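Local structure of proline dehydrogenase (Bradyrhizobium japonicum USDA 110, 3HAZ) at residues Q177-G182 and A444-H449; D550-A555 and Y710-D715; L667-A672 and P971-R976. The protein probably oxidises L-proline to L-glutamate in two steps, joining an FAD-dependent proline dehydrogenase and an NAD-dependent 1-pyrroline-5-carboxylate dehydrogenase in one chain. All coordinates share one frame; numbering follows the deposited sequence.

Contact 1 (Q177-G182 and A444-H449); sequences QALERG and APVGSH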
# COMPACT_ATOMS: atom_id res chain seq x y z
N GLN A 177 35.05 -46.91 30.56
CA GLN A 177 35.82 -45.73 30.93
C GLN A 177 34.89 -44.66 31.49
O GLN A 177 35.19 -44.02 32.50
CB GLN A 177 36.59 -45.22 29.71
CG GLN A 177 37.28 -43.87 29.88
CD GLN A 177 38.33 -43.63 28.80
OE1 GLN A 177 38.18 -42.76 27.93
NE2 GLN A 177 39.40 -44.44 28.83
N ALA A 178 33.76 -44.47 30.82
CA ALA A 178 32.76 -43.51 31.27
C ALA A 178 32.29 -43.85 32.68
O ALA A 178 32.25 -42.99 33.55
CB ALA A 178 31.57 -43.49 30.31
N LEU A 179 31.94 -45.12 32.89
CA LEU A 179 31.43 -45.59 34.17
C LEU A 179 32.46 -45.44 35.29
O LEU A 179 32.11 -45.05 36.40
CB LEU A 179 30.97 -47.05 34.06
CG LEU A 179 29.69 -47.27 33.25
CD1 LEU A 179 29.48 -48.75 32.99
CD2 LEU A 179 28.47 -46.63 33.95
N GLU A 180 33.71 -45.77 35.00
CA GLU A 180 34.77 -45.59 36.00
C GLU A 180 34.91 -44.11 36.35
O GLU A 180 35.09 -43.75 37.52
CB GLU A 180 36.11 -46.16 35.50
CG GLU A 180 37.19 -46.22 36.57
CD GLU A 180 36.82 -47.13 37.73
OE1 GLU A 180 36.09 -48.13 37.52
OE2 GLU A 180 37.26 -46.84 38.86
N ARG A 181 34.82 -43.26 35.34
CA ARG A 181 34.97 -41.82 35.55
C ARG A 181 33.81 -41.25 36.36
O ARG A 181 33.98 -40.28 37.09
CB ARG A 181 35.09 -41.08 34.23
CG ARG A 181 35.58 -39.65 34.38
CD ARG A 181 35.36 -38.83 33.12
NE ARG A 181 35.74 -39.56 31.91
CZ ARG A 181 36.99 -39.81 31.54
NH1 ARG A 181 37.23 -40.48 30.42
NH2 ARG A 181 38.00 -39.40 32.29
N GLY A 182 32.64 -41.87 36.23
CA GLY A 182 31.45 -41.34 36.88
C GLY A 182 31.21 -41.87 38.28
O GLY A 182 30.25 -41.47 38.93
N ALA A 444 22.45 -37.69 34.72
CA ALA A 444 23.69 -37.34 34.05
C ALA A 444 23.77 -38.07 32.72
O ALA A 444 23.46 -39.27 32.64
CB ALA A 444 24.90 -37.69 34.93
N PRO A 445 24.17 -37.36 31.65
CA PRO A 445 24.39 -38.06 30.38
C PRO A 445 25.61 -38.95 30.53
O PRO A 445 26.65 -38.47 30.99
CB PRO A 445 24.68 -36.92 29.40
CG PRO A 445 24.14 -35.68 30.08
CD PRO A 445 24.36 -35.91 31.53
N VAL A 446 25.47 -40.23 30.19
CA VAL A 446 26.54 -41.20 30.39
C VAL A 446 26.72 -42.03 29.13
O VAL A 446 25.77 -42.65 28.67
CB VAL A 446 26.21 -42.18 31.54
CG1 VAL A 446 27.32 -43.23 31.67
CG2 VAL A 446 25.98 -41.43 32.86
N GLY A 447 27.94 -42.05 28.58
CA GLY A 447 28.23 -42.95 27.48
C GLY A 447 29.58 -42.80 26.79
O GLY A 447 30.48 -42.12 27.27
N SER A 448 29.70 -43.45 25.63
CA SER A 448 30.92 -43.41 24.83
C SER A 448 30.97 -42.22 23.87
O SER A 448 29.94 -41.69 23.46
CB SER A 448 31.04 -44.71 24.03
OG SER A 448 31.12 -45.81 24.90
N HIS A 449 32.19 -41.81 23.52
CA HIS A 449 32.39 -40.73 22.55
C HIS A 449 31.66 -40.96 21.22
O HIS A 449 31.19 -40.02 20.59
CB HIS A 449 33.88 -40.52 22.27
CG HIS A 449 34.66 -39.97 23.43
ND1 HIS A 449 35.91 -40.44 23.77
CD2 HIS A 449 34.36 -38.99 24.32
CE1 HIS A 449 36.35 -39.78 24.83
NE2 HIS A 449 35.43 -38.90 25.18

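Contact 2 (D550-A555 and Y710-D715); sequences DQAHAA and YLVTGD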
# COMPACT_ATOMS: atom_id res chain seq x y z
N ASP A 550 3.36 -50.20 -38.64
CA ASP A 550 2.23 -49.55 -39.30
C ASP A 550 1.33 -48.85 -38.30
O ASP A 550 0.93 -47.70 -38.51
CB ASP A 550 1.42 -50.56 -40.11
CG ASP A 550 1.91 -50.71 -41.54
OD1 ASP A 550 3.07 -50.33 -41.81
OD2 ASP A 550 1.14 -51.20 -42.38
N GLN A 551 1.00 -49.54 -37.21
CA GLN A 551 0.14 -48.97 -36.18
C GLN A 551 0.79 -47.75 -35.54
O GLN A 551 0.10 -46.78 -35.19
CB GLN A 551 -0.16 -50.02 -35.11
CG GLN A 551 -1.10 -51.10 -35.59
CD GLN A 551 -1.20 -52.25 -34.62
OE1 GLN A 551 -0.25 -53.01 -34.44
NE2 GLN A 551 -2.37 -52.40 -34.00
N ALA A 552 2.11 -47.79 -35.39
CA ALA A 552 2.85 -46.68 -34.83
C ALA A 552 2.76 -45.46 -35.74
O ALA A 552 2.56 -44.34 -35.27
CB ALA A 552 4.31 -47.07 -34.60
N HIS A 553 2.89 -45.67 -37.05
CA HIS A 553 2.76 -44.56 -37.99
C HIS A 553 1.33 -44.02 -38.03
O HIS A 553 1.12 -42.81 -38.14
CB HIS A 553 3.25 -44.95 -39.38
CG HIS A 553 4.71 -44.73 -39.59
ND1 HIS A 553 5.67 -45.26 -38.74
CD2 HIS A 553 5.39 -44.04 -40.54
CE1 HIS A 553 6.87 -44.90 -39.16
NE2 HIS A 553 6.73 -44.16 -40.25
N ALA A 554 0.36 -44.91 -37.92
CA ALA A 554 -1.04 -44.50 -37.84
C ALA A 554 -1.28 -43.65 -36.59
O ALA A 554 -2.06 -42.70 -36.61
CB ALA A 554 -1.95 -45.72 -37.84
N ALA A 555 -0.60 -44.01 -35.51
CA ALA A 555 -0.72 -43.27 -34.26
C ALA A 555 -0.23 -41.83 -34.43
O ALA A 555 -0.88 -40.89 -33.99
CB ALA A 555 0.04 -43.97 -33.15
N TYR A 710 -2.05 -40.81 -27.73
CA TYR A 710 -2.06 -42.21 -28.15
C TYR A 710 -0.95 -43.02 -27.49
O TYR A 710 0.19 -42.57 -27.38
CB TYR A 710 -1.94 -42.33 -29.68
CG TYR A 710 -3.12 -41.73 -30.41
CD1 TYR A 710 -3.21 -40.36 -30.60
CD2 TYR A 710 -4.14 -42.54 -30.90
CE1 TYR A 710 -4.29 -39.81 -31.27
CE2 TYR A 710 -5.23 -41.99 -31.56
CZ TYR A 710 -5.30 -40.62 -31.74
OH TYR A 710 -6.37 -40.06 -32.39
N LEU A 711 -1.29 -44.23 -27.06
CA LEU A 711 -0.31 -45.15 -26.50
C LEU A 711 0.12 -46.17 -27.56
O LEU A 711 -0.72 -46.84 -28.15
CB LEU A 711 -0.87 -45.88 -25.29
CG LEU A 711 0.17 -46.68 -24.51
CD1 LEU A 711 1.00 -45.73 -23.65
CD2 LEU A 711 -0.51 -47.74 -23.65
N VAL A 712 1.42 -46.27 -27.78
CA VAL A 712 1.97 -47.30 -28.65
C VAL A 712 2.97 -48.13 -27.86
O VAL A 712 3.97 -47.61 -27.37
CB VAL A 712 2.68 -46.68 -29.87
CG1 VAL A 712 3.42 -47.75 -30.65
CG2 VAL A 712 1.68 -45.96 -30.76
N THR A 713 2.71 -49.43 -27.74
CA THR A 713 3.61 -50.31 -27.00
C THR A 713 4.54 -51.10 -27.92
O THR A 713 4.24 -51.32 -29.10
CB THR A 713 2.84 -51.30 -26.10
OG1 THR A 713 1.97 -52.10 -26.91
CG2 THR A 713 2.04 -50.55 -25.05
N GLY A 714 5.66 -51.54 -27.36
CA GLY A 714 6.63 -52.31 -28.10
C GLY A 714 8.03 -52.14 -27.55
O GLY A 714 8.22 -51.58 -26.47
N ASP A 715 9.02 -52.60 -28.31
CA ASP A 715 10.41 -52.52 -27.89
C ASP A 715 11.08 -51.24 -28.37
O ASP A 715 10.41 -50.27 -28.74
CB ASP A 715 11.19 -53.74 -28.41
CG ASP A 715 10.88 -54.04 -29.86
OD1 ASP A 715 10.33 -53.15 -30.56
OD2 ASP A 715 11.18 -55.16 -30.31

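Contact 3 (L667-A672 and P971-R976); sequences LGQVTA and PHYLAR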
# COMPACT_ATOMS: atom_id res chain seq x y z
N LEU A 667 3.86 -40.09 -16.81
CA LEU A 667 2.87 -39.01 -16.76
C LEU A 667 3.49 -37.62 -16.75
O LEU A 667 2.94 -36.69 -17.32
CB LEU A 667 1.95 -39.18 -15.54
CG LEU A 667 0.81 -40.18 -15.72
CD1 LEU A 667 -0.03 -40.28 -14.46
CD2 LEU A 667 -0.04 -39.78 -16.91
N GLY A 668 4.63 -37.49 -16.09
CA GLY A 668 5.33 -36.22 -16.07
C GLY A 668 5.61 -35.73 -17.48
O GLY A 668 5.24 -34.62 -17.85
N GLN A 669 6.26 -36.58 -18.28
CA GLN A 669 6.61 -36.22 -19.65
C GLN A 669 5.37 -35.97 -20.49
O GLN A 669 5.32 -35.03 -21.27
CB GLN A 669 7.46 -37.33 -20.28
CG GLN A 669 8.76 -37.58 -19.53
CD GLN A 669 9.70 -38.49 -20.29
OE1 GLN A 669 10.90 -38.22 -20.37
NE2 GLN A 669 9.17 -39.56 -20.86
N VAL A 670 4.37 -36.83 -20.33
CA VAL A 670 3.16 -36.76 -21.15
C VAL A 670 2.33 -35.50 -20.87
O VAL A 670 1.97 -34.78 -21.80
CB VAL A 670 2.30 -38.02 -21.01
CG1 VAL A 670 0.93 -37.81 -21.65
CG2 VAL A 670 3.02 -39.21 -21.65
N THR A 671 2.06 -35.24 -19.60
CA THR A 671 1.26 -34.08 -19.20
C THR A 671 1.98 -32.76 -19.48
O THR A 671 1.33 -31.75 -19.75
CB THR A 671 0.84 -34.13 -17.72
OG1 THR A 671 2.00 -34.18 -16.88
CG2 THR A 671 -0.04 -35.35 -17.44
N ALA A 672 3.30 -32.76 -19.42
CA ALA A 672 4.05 -31.56 -19.78
C ALA A 672 3.81 -31.20 -21.24
O ALA A 672 3.46 -30.06 -21.55
CB ALA A 672 5.53 -31.76 -19.52
N PRO A 971 10.71 -24.81 -13.11
CA PRO A 971 10.05 -23.71 -13.81
C PRO A 971 10.52 -23.50 -15.25
O PRO A 971 9.94 -22.65 -15.93
CB PRO A 971 10.40 -22.49 -12.96
CG PRO A 971 11.69 -22.84 -12.29
CD PRO A 971 11.68 -24.34 -12.10
N HIS A 972 11.52 -24.24 -15.71
CA HIS A 972 12.02 -24.05 -17.08
C HIS A 972 11.62 -25.18 -18.02
O HIS A 972 12.07 -25.22 -19.17
CB HIS A 972 13.54 -23.89 -17.08
CG HIS A 972 14.02 -22.75 -16.24
ND1 HIS A 972 13.98 -21.45 -16.67
CD2 HIS A 972 14.54 -22.73 -14.99
CE1 HIS A 972 14.46 -20.66 -15.72
NE2 HIS A 972 14.80 -21.41 -14.68
N TYR A 973 10.78 -26.08 -17.54
CA TYR A 973 10.45 -27.30 -18.28
C TYR A 973 9.46 -27.10 -19.43
O TYR A 973 9.72 -27.50 -20.57
CB TYR A 973 9.90 -28.35 -17.32
CG TYR A 973 9.92 -29.78 -17.82
CD1 TYR A 973 11.12 -30.43 -18.09
CD2 TYR A 973 8.73 -30.49 -17.97
CE1 TYR A 973 11.13 -31.75 -18.52
CE2 TYR A 973 8.73 -31.80 -18.40
CZ TYR A 973 9.93 -32.43 -18.67
OH TYR A 973 9.93 -33.73 -19.10
N LEU A 974 8.32 -26.49 -19.12
CA LEU A 974 7.22 -26.40 -20.08
C LEU A 974 7.57 -25.63 -21.35
O LEU A 974 7.16 -26.00 -22.44
CB LEU A 974 5.97 -25.81 -19.42
CG LEU A 974 5.31 -26.69 -18.35
CD1 LEU A 974 3.98 -26.12 -17.89
CD2 LEU A 974 5.13 -28.11 -18.86
N ALA A 975 8.32 -24.55 -21.19
CA ALA A 975 8.68 -23.68 -22.30
C ALA A 975 9.35 -24.46 -23.43
O ALA A 975 9.16 -24.15 -24.60
CB ALA A 975 9.59 -22.55 -21.83
N ARG A 976 10.15 -25.46 -23.07
CA ARG A 976 10.84 -26.28 -24.06
C ARG A 976 9.88 -27.04 -24.98
O ARG A 976 10.25 -27.39 -26.11
CB ARG A 976 11.80 -27.25 -23.37
CG ARG A 976 12.84 -27.84 -24.30
CD ARG A 976 13.92 -26.81 -24.62
NE ARG A 976 14.96 -27.40 -25.44
CZ ARG A 976 15.04 -27.27 -26.76
NH1 ARG A 976 14.13 -26.55 -27.41
NH2 ARG A 976 16.02 -27.85 -27.43

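Contact 1 (Q177-G182 and A444-H449)
Helix 177-182 runs against strand 444-448 with its axis 7.8 Å away and its direction turned by 143°, coming nearest where A178 CA stands 5.9 Å from G447 CA. The methyl of A178 points at the strand and meets its backbone: A178 CB lies 3.5 Å from G447 O, with the carbonyl carbon of G447 just behind. The contact there is of methyl against peptide, with no hydrogen bond crossing. Beside it, V446 directs one branch at the helix. With CG1 anti to the backbone N (chi1 177°), that methyl sits 4.3 Å from L179 CD2 and at a looser 4.5 Å from A178 CB. F194 of the neighbouring strand 193-196 touches both V446 and L179 and extends the apolar patch. The helix is also tied by its polar rim: R181 NE bonds to L171 O and Q177 OE1 to E173 N, while across the way H449 NE2 reaches E82 OE2. Strand 440-448 pairs in parallel with 416-420 on one hand and 193-196 on the other, which closes the sheet into a ring; helix 175-182 leads into strand 193-196 and packs at this closure of the TIM barrel of the proline dehydrogenase family.

Contact 2 (D550-A555 and Y710-D715)
A555 presents its methyl to V712, CB resting 3.5 Å from V712 CG2, and the same methyl also lies 4.3 Å from Y710 CB. The helix carrying A555 packs here on strand 709-711, which pairs in parallel with strand 679-683 in the Rossmann-type NAD-binding part of the aldehyde dehydrogenase fold. V712 serves two positions of the helix at once. Its CG1 is anti to the backbone N (chi1 172°) and faces A552, with V712 CG1 4.1 Å from A552 CB; its other methyl takes A555, three residues further on. Small alanines at both sites let the helix lie close to the strand end, and L722 and I718 of helix 716-724 add apolar cover beside A552 and V712. The Y710 ring turns one face to the helix backbone, where A555 O stands over its rim, 4.1 Å from Y710 CD1; A558 and A559 of the next turn also touch this side chain. At the far end of segment 710-715 the chain enters the cofactor pocket: D715, which touches NAD, sits at the N-cap of helix 716-724, and K683, an NAD-binding residue, donates from its NZ to G714 O.

Contact 3 (L667-A672 and P971-R976)
L667 O, on the helix whose next turn brings A672 against Y973 and L974, is gripped by two donors of one residue, T671. The backbone N lies 2.8 Å from L667 O and the hydroxyl of the same threonine, T671 OG1, 2.7 Å from it. The two arrive from opposite faces of the carbonyl plane, the hydroxyl bent well off the carbonyl direction, with a C=O...OG1 angle of 142°. Across the contact, A672 CB meets both partners. It touches the Y973 ring at the edge, near the ring plane, only 3.4 Å from Y973 CE2. The tyrosine reaches the helix because its CG is anti to the backbone N (chi1 -162°), which sends the ring forward past A672. L974 touches the same alanine with a single methyl: L974 CD2 lies 3.7 Å from A672 CB and equally 3.7 Å from A672 O. Helix 664-675 connects parallel strands 641-656 and 679-683, a beta-alpha-beta unit of the Rossmann-type NAD-binding part of the aldehyde dehydrogenase fold; segment 971-976 leads into strand 978-986, which pairs antiparallel with 641-656. One turn before A672, Q669 CG is 4.0 Å from Y973 OH; the amide and ring planes are 16° apart, but the touch is made by CG at the phenol oxygen, not by a stack of the amide on the ring. That amide is buried and anchored at both ends, OE1 to T734 OG1 and NE2 to I656 O, while the side chain also touches S657, an NAD-binding residue. Y621 meets the Y973 ring nearly parallel and F977 edge-to-face, and at the start of the segment P971 packs on L645 of the second subunit.

How the contacts relate
From the N terminus, contact 1 comes first: it closes a loop of 261 residues, from the helix before barrel strand 193-196 to strand 440-448, and so stays inside the proline dehydrogenase part. Contacts 2 and 3 follow in series with it, both in the aldehyde dehydrogenase part and on the opposite side of the chain's centre, closing loops of 154 and 298 residues. They cross: 667-672 falls between 550-555 and 710-715, while 971-976 comes after both. Contact 2 brings helix 549-567, near the start of the aldehyde dehydrogenase part, to strand 709-711, and contact 3 brings the approach to strand 978-986 onto helix 664-675. Their nearest atoms are about 7 Å apart.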